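Local coordinates for protein NADP-dependent glyceraldehyde-3-phosphate dehydrogenase (Bacillus halodurans, PDB 3PRL) that probably catalyses the non-phosphorylating oxidation of glyceraldehyde 3-phosphate to 3-phosphoglycerate with NADP+ as hydride acceptor, as a member of the aldehyde dehydrogenase family, at residues 86-91 with 105-110; 278-283 with 440-445; 414-419 with 433-438. All coordinates share one frame; numbering follows the deposited sequence.

Contact 1: 86-91 with 105-110; sequences ERKEII and SAIGEV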
loop_
_atom_site.group_PDB
_atom_site.type_symbol
_atom_site.label_atom_id
_atom_site.label_comp_id
_atom_site.label_asym_id
_atom_site.label_seq_id
_atom_site.Cartn_x
_atom_site.Cartn_y
_atom_site.Cartn_z
ATOM N N GLU D 86 28.053 15.915 12.284
ATOM C CA GLU D 86 29.218 16.241 13.094
ATOM C C GLU D 86 30.281 17.021 12.309
ATOM O O GLU D 86 30.891 17.952 12.843
ATOM C CB GLU D 86 29.810 14.946 13.671
ATOM C CG GLU D 86 31.041 15.127 14.541
ATOM C CD GLU D 86 31.493 13.838 15.215
ATOM O OE1 GLU D 86 30.636 13.109 15.767
ATOM O OE2 GLU D 86 32.715 13.567 15.201
ATOM N N ARG D 87 30.504 16.641 11.052
ATOM C CA ARG D 87 31.518 17.297 10.214
ATOM C C ARG D 87 30.912 18.337 9.263
ATOM O O ARG D 87 31.453 18.604 8.179
ATOM C CB ARG D 87 32.357 16.253 9.459
ATOM C CG ARG D 87 33.137 15.339 10.399
ATOM C CD ARG D 87 33.624 14.057 9.745
ATOM N NE ARG D 87 34.158 13.124 10.744
ATOM C CZ ARG D 87 34.702 11.943 10.468
ATOM N NH1 ARG D 87 34.805 11.521 9.217
ATOM N NH2 ARG D 87 35.153 11.182 11.454
ATOM N N LYS D 88 29.787 18.915 9.688
ATOM C CA LYS D 88 29.122 20.021 8.991
ATOM C C LYS D 88 30.133 20.987 8.382
ATOM O O LYS D 88 30.126 21.246 7.177
ATOM C CB LYS D 88 28.256 20.819 9.981
ATOM C CG LYS D 88 26.764 20.598 9.892
ATOM C CD LYS D 88 25.960 21.755 10.532
ATOM C CE LYS D 88 26.015 21.772 12.059
ATOM N NZ LYS D 88 27.255 22.434 12.599
ATOM N N GLU D 89 31.002 21.494 9.252
ATOM C CA GLU D 89 31.845 22.644 8.979
ATOM C C GLU D 89 33.047 22.293 8.121
ATOM O O GLU D 89 33.452 23.078 7.270
ATOM C CB GLU D 89 32.309 23.271 10.302
ATOM C CG GLU D 89 31.308 24.244 10.933
ATOM C CD GLU D 89 30.059 23.571 11.494
ATOM O OE1 GLU D 89 30.181 22.573 12.238
ATOM O OE2 GLU D 89 28.942 24.054 11.201
ATOM N N ILE D 90 33.619 21.119 8.365
ATOM C CA ILE D 90 34.789 20.644 7.633
ATOM C C ILE D 90 34.390 20.306 6.198
ATOM O O ILE D 90 34.955 20.825 5.245
ATOM C CB ILE D 90 35.405 19.398 8.317
ATOM C CG1 ILE D 90 35.924 19.760 9.722
ATOM C CG2 ILE D 90 36.490 18.760 7.413
ATOM C CD1 ILE D 90 36.176 18.574 10.648
ATOM N N ILE D 91 33.399 19.435 6.059
ATOM C CA ILE D 91 32.924 19.012 4.750
ATOM C C ILE D 91 32.345 20.222 4.018
ATOM O O ILE D 91 32.763 20.528 2.901
ATOM C CB ILE D 91 31.924 17.832 4.886
ATOM C CG1 ILE D 91 32.587 16.682 5.640
ATOM C CG2 ILE D 91 31.437 17.344 3.523
ATOM C CD1 ILE D 91 31.718 15.460 5.787
ATOM N N SER D 105 25.166 27.698 2.260
ATOM C CA SER D 105 24.469 26.736 1.404
ATOM C C SER D 105 25.233 25.419 1.248
ATOM O O SER D 105 24.613 24.373 1.079
ATOM C CB SER D 105 24.151 27.342 0.032
ATOM O OG SER D 105 23.409 26.410 -0.754
ATOM N N ALA D 106 26.566 25.479 1.300
ATOM C CA ALA D 106 27.432 24.289 1.206
ATOM C C ALA D 106 27.407 23.444 2.474
ATOM O O ALA D 106 27.393 22.204 2.406
ATOM C CB ALA D 106 28.845 24.677 0.866
ATOM N N ILE D 107 27.388 24.115 3.627
ATOM C CA ILE D 107 27.189 23.428 4.906
ATOM C C ILE D 107 25.788 22.861 4.946
ATOM O O ILE D 107 25.588 21.787 5.479
ATOM C CB ILE D 107 27.361 24.365 6.133
ATOM C CG1 ILE D 107 28.707 25.077 6.093
ATOM C CG2 ILE D 107 27.204 23.575 7.435
ATOM C CD1 ILE D 107 28.691 26.428 6.802
ATOM N N GLY D 108 24.834 23.604 4.378
ATOM C CA GLY D 108 23.428 23.221 4.292
ATOM C C GLY D 108 23.258 21.942 3.491
ATOM O O GLY D 108 22.386 21.126 3.792
ATOM N N GLU D 109 24.115 21.773 2.485
ATOM C CA GLU D 109 24.143 20.570 1.672
ATOM C C GLU D 109 24.482 19.340 2.499
ATOM O O GLU D 109 23.847 18.302 2.331
ATOM C CB GLU D 109 25.141 20.698 0.519
ATOM C CG GLU D 109 25.315 19.388 -0.250
ATOM C CD GLU D 109 26.069 19.528 -1.551
ATOM O OE1 GLU D 109 26.558 20.641 -1.868
ATOM O OE2 GLU D 109 26.171 18.505 -2.248
ATOM N N VAL D 110 25.480 19.461 3.375
ATOM C CA VAL D 110 25.846 18.380 4.296
ATOM C C VAL D 110 24.709 18.074 5.302
ATOM O O VAL D 110 24.422 16.905 5.554
ATOM C CB VAL D 110 27.179 18.661 5.065
ATOM C CG1 VAL D 110 27.688 17.398 5.751
ATOM C CG2 VAL D 110 28.257 19.239 4.138
#

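Contact 2: 278-283 with 440-445; sequences ASQIVS and INAKTE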
loop_
_atom_site.group_PDB
_atom_site.type_symbol
_atom_site.label_atom_id
_atom_site.label_comp_id
_atom_site.label_asym_id
_atom_site.label_seq_id
_atom_site.Cartn_x
_atom_site.Cartn_y
_atom_site.Cartn_z
ATOM N N ALA D 278 7.456 37.093 -8.275
ATOM C CA ALA D 278 8.775 37.691 -8.514
ATOM C C ALA D 278 9.835 37.117 -7.565
ATOM O O ALA D 278 10.968 36.833 -7.969
ATOM C CB ALA D 278 8.714 39.223 -8.402
ATOM N N SER D 279 9.450 36.950 -6.304
ATOM C CA SER D 279 10.346 36.414 -5.295
ATOM C C SER D 279 10.653 34.924 -5.510
ATOM O O SER D 279 11.809 34.527 -5.448
ATOM C CB SER D 279 9.793 36.672 -3.896
ATOM O OG SER D 279 10.759 36.321 -2.929
ATOM N N GLN D 280 9.633 34.117 -5.785
ATOM C CA GLN D 280 9.851 32.689 -6.094
ATOM C C GLN D 280 10.733 32.540 -7.340
ATOM O O GLN D 280 11.692 31.761 -7.348
ATOM C CB GLN D 280 8.517 31.937 -6.269
ATOM C CG GLN D 280 7.706 31.684 -4.964
ATOM C CD GLN D 280 8.399 30.719 -3.982
ATOM O OE1 GLN D 280 8.416 29.510 -4.182
ATOM N NE2 GLN D 280 8.958 31.265 -2.910
ATOM N N ILE D 281 10.415 33.308 -8.382
ATOM C CA ILE D 281 11.186 33.297 -9.633
ATOM C C ILE D 281 12.679 33.553 -9.419
ATOM O O ILE D 281 13.503 32.732 -9.824
ATOM C CB ILE D 281 10.574 34.240 -10.718
ATOM C CG1 ILE D 281 9.267 33.650 -11.249
ATOM C CG2 ILE D 281 11.513 34.434 -11.892
ATOM C CD1 ILE D 281 9.288 32.155 -11.374
ATOM N N VAL D 282 13.022 34.664 -8.767
ATOM C CA VAL D 282 14.424 35.012 -8.530
ATOM C C VAL D 282 15.152 34.018 -7.611
ATOM O O VAL D 282 16.243 33.556 -7.946
ATOM C CB VAL D 282 14.579 36.462 -8.027
ATOM C CG1 VAL D 282 16.015 36.726 -7.575
ATOM C CG2 VAL D 282 14.166 37.436 -9.116
ATOM N N SER D 283 14.555 33.698 -6.465
ATOM C CA SER D 283 15.111 32.680 -5.557
ATOM C C SER D 283 15.506 31.370 -6.266
ATOM O O SER D 283 16.582 30.817 -6.021
ATOM C CB SER D 283 14.134 32.381 -4.418
ATOM O OG SER D 283 14.546 31.249 -3.664
ATOM N N ILE D 440 2.393 24.637 -8.031
ATOM C CA ILE D 440 1.426 25.743 -7.989
ATOM C C ILE D 440 1.827 26.865 -7.012
ATOM O O ILE D 440 1.860 26.674 -5.786
ATOM C CB ILE D 440 -0.028 25.256 -7.693
ATOM C CG1 ILE D 440 -0.404 24.058 -8.576
ATOM C CG2 ILE D 440 -1.046 26.411 -7.844
ATOM C CD1 ILE D 440 -0.227 24.271 -10.070
ATOM N N ASN D 441 2.110 28.041 -7.582
ATOM C CA ASN D 441 2.401 29.250 -6.810
ATOM C C ASN D 441 3.653 29.157 -5.964
ATOM O O ASN D 441 3.726 29.728 -4.887
ATOM C CB ASN D 441 1.211 29.639 -5.926
ATOM C CG ASN D 441 0.219 30.511 -6.643
ATOM O OD1 ASN D 441 0.588 31.386 -7.433
ATOM N ND2 ASN D 441 -1.054 30.284 -6.370
ATOM N N ALA D 442 4.632 28.421 -6.465
ATOM C CA ALA D 442 5.923 28.260 -5.798
ATOM C C ALA D 442 6.933 27.864 -6.857
ATOM O O ALA D 442 6.550 27.470 -7.965
ATOM C CB ALA D 442 5.848 27.185 -4.732
ATOM N N LYS D 443 8.212 27.974 -6.504
ATOM C CA LYS D 443 9.292 27.725 -7.447
ATOM C C LYS D 443 9.423 26.230 -7.712
ATOM O O LYS D 443 8.777 25.416 -7.039
ATOM C CB LYS D 443 10.614 28.310 -6.929
ATOM C CG LYS D 443 11.143 27.696 -5.619
ATOM C CD LYS D 443 12.183 28.608 -4.966
ATOM C CE LYS D 443 12.923 27.941 -3.810
ATOM N NZ LYS D 443 13.725 28.934 -2.981
ATOM N N THR D 444 10.246 25.872 -8.698
ATOM C CA THR D 444 10.553 24.458 -8.917
ATOM C C THR D 444 11.695 24.064 -7.982
ATOM O O THR D 444 12.581 24.854 -7.705
ATOM C CB THR D 444 10.904 24.100 -10.396
ATOM O OG1 THR D 444 11.981 24.920 -10.851
ATOM C CG2 THR D 444 9.715 24.341 -11.302
ATOM N N GLU D 445 11.657 22.833 -7.494
ATOM C CA GLU D 445 12.735 22.311 -6.652
ATOM C C GLU D 445 12.617 20.807 -6.605
ATOM O O GLU D 445 11.543 20.244 -6.812
ATOM C CB GLU D 445 12.675 22.881 -5.223
ATOM C CG GLU D 445 11.585 22.246 -4.366
ATOM C CD GLU D 445 11.313 22.992 -3.081
ATOM O OE1 GLU D 445 12.293 23.356 -2.373
ATOM O OE2 GLU D 445 10.107 23.210 -2.795
#

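Contact 3: 414-419 with 433-438; sequences LQASIF and LEVGTV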
loop_
_atom_site.group_PDB
_atom_site.type_symbol
_atom_site.label_atom_id
_atom_site.label_comp_id
_atom_site.label_asym_id
_atom_site.label_seq_id
_atom_site.Cartn_x
_atom_site.Cartn_y
_atom_site.Cartn_z
ATOM N N LEU D 414 11.612 18.614 -17.094
ATOM C CA LEU D 414 11.908 18.310 -15.703
ATOM C C LEU D 414 10.753 18.763 -14.778
ATOM O O LEU D 414 9.966 17.938 -14.274
ATOM C CB LEU D 414 13.280 18.910 -15.331
ATOM C CG LEU D 414 14.026 18.586 -14.026
ATOM C CD1 LEU D 414 13.817 17.132 -13.566
ATOM C CD2 LEU D 414 15.514 18.848 -14.209
ATOM N N GLN D 415 10.627 20.082 -14.598
ATOM C CA GLN D 415 9.643 20.652 -13.696
ATOM C C GLN D 415 9.076 21.959 -14.268
ATOM O O GLN D 415 9.525 22.418 -15.301
ATOM C CB GLN D 415 10.272 20.865 -12.308
ATOM C CG GLN D 415 10.443 19.574 -11.498
ATOM C CD GLN D 415 10.520 19.824 -9.987
ATOM O OE1 GLN D 415 10.341 20.944 -9.536
ATOM N NE2 GLN D 415 10.750 18.754 -9.202
ATOM N N ALA D 416 8.074 22.537 -13.601
ATOM C CA ALA D 416 7.481 23.821 -14.017
ATOM C C ALA D 416 6.704 24.494 -12.893
ATOM O O ALA D 416 6.256 23.828 -11.951
ATOM C CB ALA D 416 6.554 23.624 -15.236
ATOM N N SER D 417 6.528 25.810 -13.015
ATOM C CA SER D 417 5.688 26.591 -12.104
ATOM C C SER D 417 4.509 27.264 -12.835
ATOM O O SER D 417 4.694 27.784 -13.940
ATOM C CB SER D 417 6.527 27.678 -11.428
ATOM O OG SER D 417 7.677 27.161 -10.789
ATOM N N ILE D 418 3.314 27.242 -12.228
ATOM C CA ILE D 418 2.189 28.081 -12.667
ATOM C C ILE D 418 1.840 29.078 -11.558
ATOM O O ILE D 418 1.723 28.700 -10.382
ATOM C CB ILE D 418 0.891 27.266 -13.035
ATOM C CG1 ILE D 418 1.205 25.912 -13.689
ATOM C CG2 ILE D 418 -0.079 28.114 -13.901
ATOM C CD1 ILE D 418 1.938 25.995 -15.015
ATOM N N PHE D 419 1.678 30.346 -11.933
ATOM C CA PHE D 419 1.343 31.412 -10.997
ATOM C C PHE D 419 -0.016 32.071 -11.309
ATOM O O PHE D 419 -0.239 32.599 -12.410
ATOM C CB PHE D 419 2.467 32.440 -10.962
ATOM C CG PHE D 419 3.748 31.924 -10.352
ATOM C CD1 PHE D 419 3.957 31.992 -8.977
ATOM C CD2 PHE D 419 4.753 31.383 -11.159
ATOM C CE1 PHE D 419 5.148 31.527 -8.403
ATOM C CE2 PHE D 419 5.946 30.904 -10.602
ATOM C CZ PHE D 419 6.139 30.976 -9.215
ATOM N N LEU D 433 1.172 20.108 -19.305
ATOM C CA LEU D 433 2.609 20.340 -19.319
ATOM C C LEU D 433 3.378 19.028 -19.243
ATOM O O LEU D 433 3.167 18.247 -18.327
ATOM C CB LEU D 433 3.032 21.275 -18.175
ATOM C CG LEU D 433 2.421 22.686 -18.127
ATOM C CD1 LEU D 433 2.895 23.377 -16.864
ATOM C CD2 LEU D 433 2.738 23.518 -19.379
ATOM N N GLU D 434 4.283 18.817 -20.198
ATOM C CA GLU D 434 5.091 17.591 -20.293
ATOM C C GLU D 434 6.311 17.590 -19.351
ATOM O O GLU D 434 7.458 17.680 -19.782
ATOM C CB GLU D 434 5.514 17.354 -21.747
ATOM C CG GLU D 434 4.345 17.280 -22.723
ATOM C CD GLU D 434 4.738 17.303 -24.205
ATOM O OE1 GLU D 434 5.910 17.570 -24.570
ATOM O OE2 GLU D 434 3.838 17.074 -25.032
ATOM N N VAL D 435 6.045 17.481 -18.052
ATOM C CA VAL D 435 7.087 17.532 -17.029
ATOM C C VAL D 435 6.763 16.508 -15.968
ATOM O O VAL D 435 5.648 15.977 -15.928
ATOM C CB VAL D 435 7.205 18.945 -16.391
ATOM C CG1 VAL D 435 7.405 20.011 -17.471
ATOM C CG2 VAL D 435 5.982 19.262 -15.525
ATOM N N GLY D 436 7.738 16.205 -15.131
ATOM C CA GLY D 436 7.536 15.319 -14.004
ATOM C C GLY D 436 6.696 15.957 -12.926
ATOM O O GLY D 436 5.719 15.355 -12.452
ATOM N N THR D 437 7.049 17.193 -12.563
ATOM C CA THR D 437 6.373 17.888 -11.469
ATOM C C THR D 437 5.922 19.295 -11.838
ATOM O O THR D 437 6.675 20.040 -12.441
ATOM C CB THR D 437 7.301 17.967 -10.240
ATOM O OG1 THR D 437 7.797 16.658 -9.966
ATOM C CG2 THR D 437 6.558 18.532 -8.990
ATOM N N VAL D 438 4.696 19.645 -11.455
ATOM C CA VAL D 438 4.194 21.009 -11.569
ATOM C C VAL D 438 4.046 21.592 -10.167
ATOM O O VAL D 438 3.456 20.956 -9.287
ATOM C CB VAL D 438 2.821 21.056 -12.283
ATOM C CG1 VAL D 438 2.282 22.486 -12.333
ATOM C CG2 VAL D 438 2.924 20.456 -13.698
#

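Contact 1: 86-91 with 105-110
K88 and I91 pack against I107 and V110 where helix 88-98 meets helix 103-124, two consecutive helices joined by a short loop in the aldehyde dehydrogenase fold. No hydrogen bond joins the two segments, and the contact is made mainly by carbon packing. In I107, CG1 lies beside the backbone N (chi1 -54°), which leaves CG2 anti to that N and facing K88, whose CB, CG and CD all lie close, K88 CD being 3.8 Å from I107 CG2. Deeper in, the side chains of I91 and V110 meet at about a right angle through their branch methyls, I91 CG2 lying 3.8 Å from V110 CG2. L84 of helix 70-86 touches both.

K88 and E89 pair with each other within their own segment. K88 folds back at its last two torsions, so that NZ sits 2.7 Å from E89 OE2 in a salt bridge on the syn lone pair of that oxygen, with a weak second bond to OE1. R87 occupies the N-cap position, and its guanidinium forms a salt bridge with D204. The carbonyl of K88 completes the contact, its O lying 3.7 Å from I107 CG2 and 4.1 Å from V110 CG2.

Contact 2: 278-283 with 440-445
Q280 reaches from helix 274-286 to the loop that follows strand 437-440, and its OE1 accepts a bond from the backbone at K443. The side chain leaves with Q280 CB 4.0 Å from K443 N. Q280 CG passes 3.9 Å from A442 CA, and a bend at the next torsion (chi2 -66°) turns CD toward the K443 N-H, 3.7 Å from K443 N. At the tip, Q280 OE1 accepts the N-H of K443 N at 2.8 Å. The N-H...O angle of this bond is 150° and the donor stands 18° off the carbonyl plane. Q280 OE1 also lies 3.2 Å from A442 CA, and one oxygen thus meets both residues. With an alanine here, the K443 N-H would probably lose its acceptor and the loop would be tied less firmly to the helix.

One turn further along the helix, the extended chain of K443 passes OE1 and brings K443 NZ to S283 OG; at 2.5 Å this bond is unusually short, and its exact length is doubtful. In the catalytic domain the helix rests on strand 296-302 and helix 303-317 through I281, A278 and V282. The loop lies over strand 415-419, where T444 touches Q415 and S417, while I440 hydrogen-bonds N482 of the second subunit.

Contact 3: 414-419 with 433-438
The flat amide of Q415 carries T437 over one of its faces, with T437 CB 3.7 Å from Q415 CD. The two side chains run side by side, pointing the same way. Q415 NE2 donates to E445 O, and OE1 takes a weak bond from H439 NE2. T437 OG1 also sits over this face but is buried with no partner in the model.

The peptide carbonyl of L414 is the other flat group. L414 O accepts from G436 N at 2.9 Å, the donor standing 39° above the carbonyl plane, and more weakly from T437 N at 3.5 Å. A side chain at G436 would come close to L414 O, which is consistent with the glycine here. The parallel pairing continues with a weak bond from A416 N to T437 O, 3.1 Å.

On the opposite face of the sheet from Q415, A416 and I418 meet L433, V435 and V438. I418 and L433 face each other tip to tip, and their CD1 atoms at 3.3 Å are closer than normal carbon contact. I418 CG1 lies 3.8 Å from V438 CG1, which chi1 177° swings anti to its backbone N.

These strands belong to a beta-alpha-beta unit whose helix 423-431 packs A426 and I429 on I418. Strand 415-419 runs between strands 264-268 and 437-440, and beyond T437 and V438 the sheet continues into a parallel strand of the second subunit.

Overall arrangement
Contacts 2 and 3 form one continuous region, their centres 12 Å apart. Segment 440-445 leaves the end of strand 437-440 and turns back along strand 415-419, where N441 N lies 2.9 Å from I418 O and T444 CG2 packs 3.4 Å from A416 N. Both contacts reach the second subunit. Contact 1 is separate: its centre is 25 Å from that of contact 2 and 30 Å from that of contact 3. Contact 3 comes nearest the chemistry, the side chain of L414 being about 7 Å from that of E259, the predicted active-site residue, and about 10 Å from G240, an NADP+-binding residue, though no cofactor is bound to this chain. Contacts 1 and 2 lie farther away.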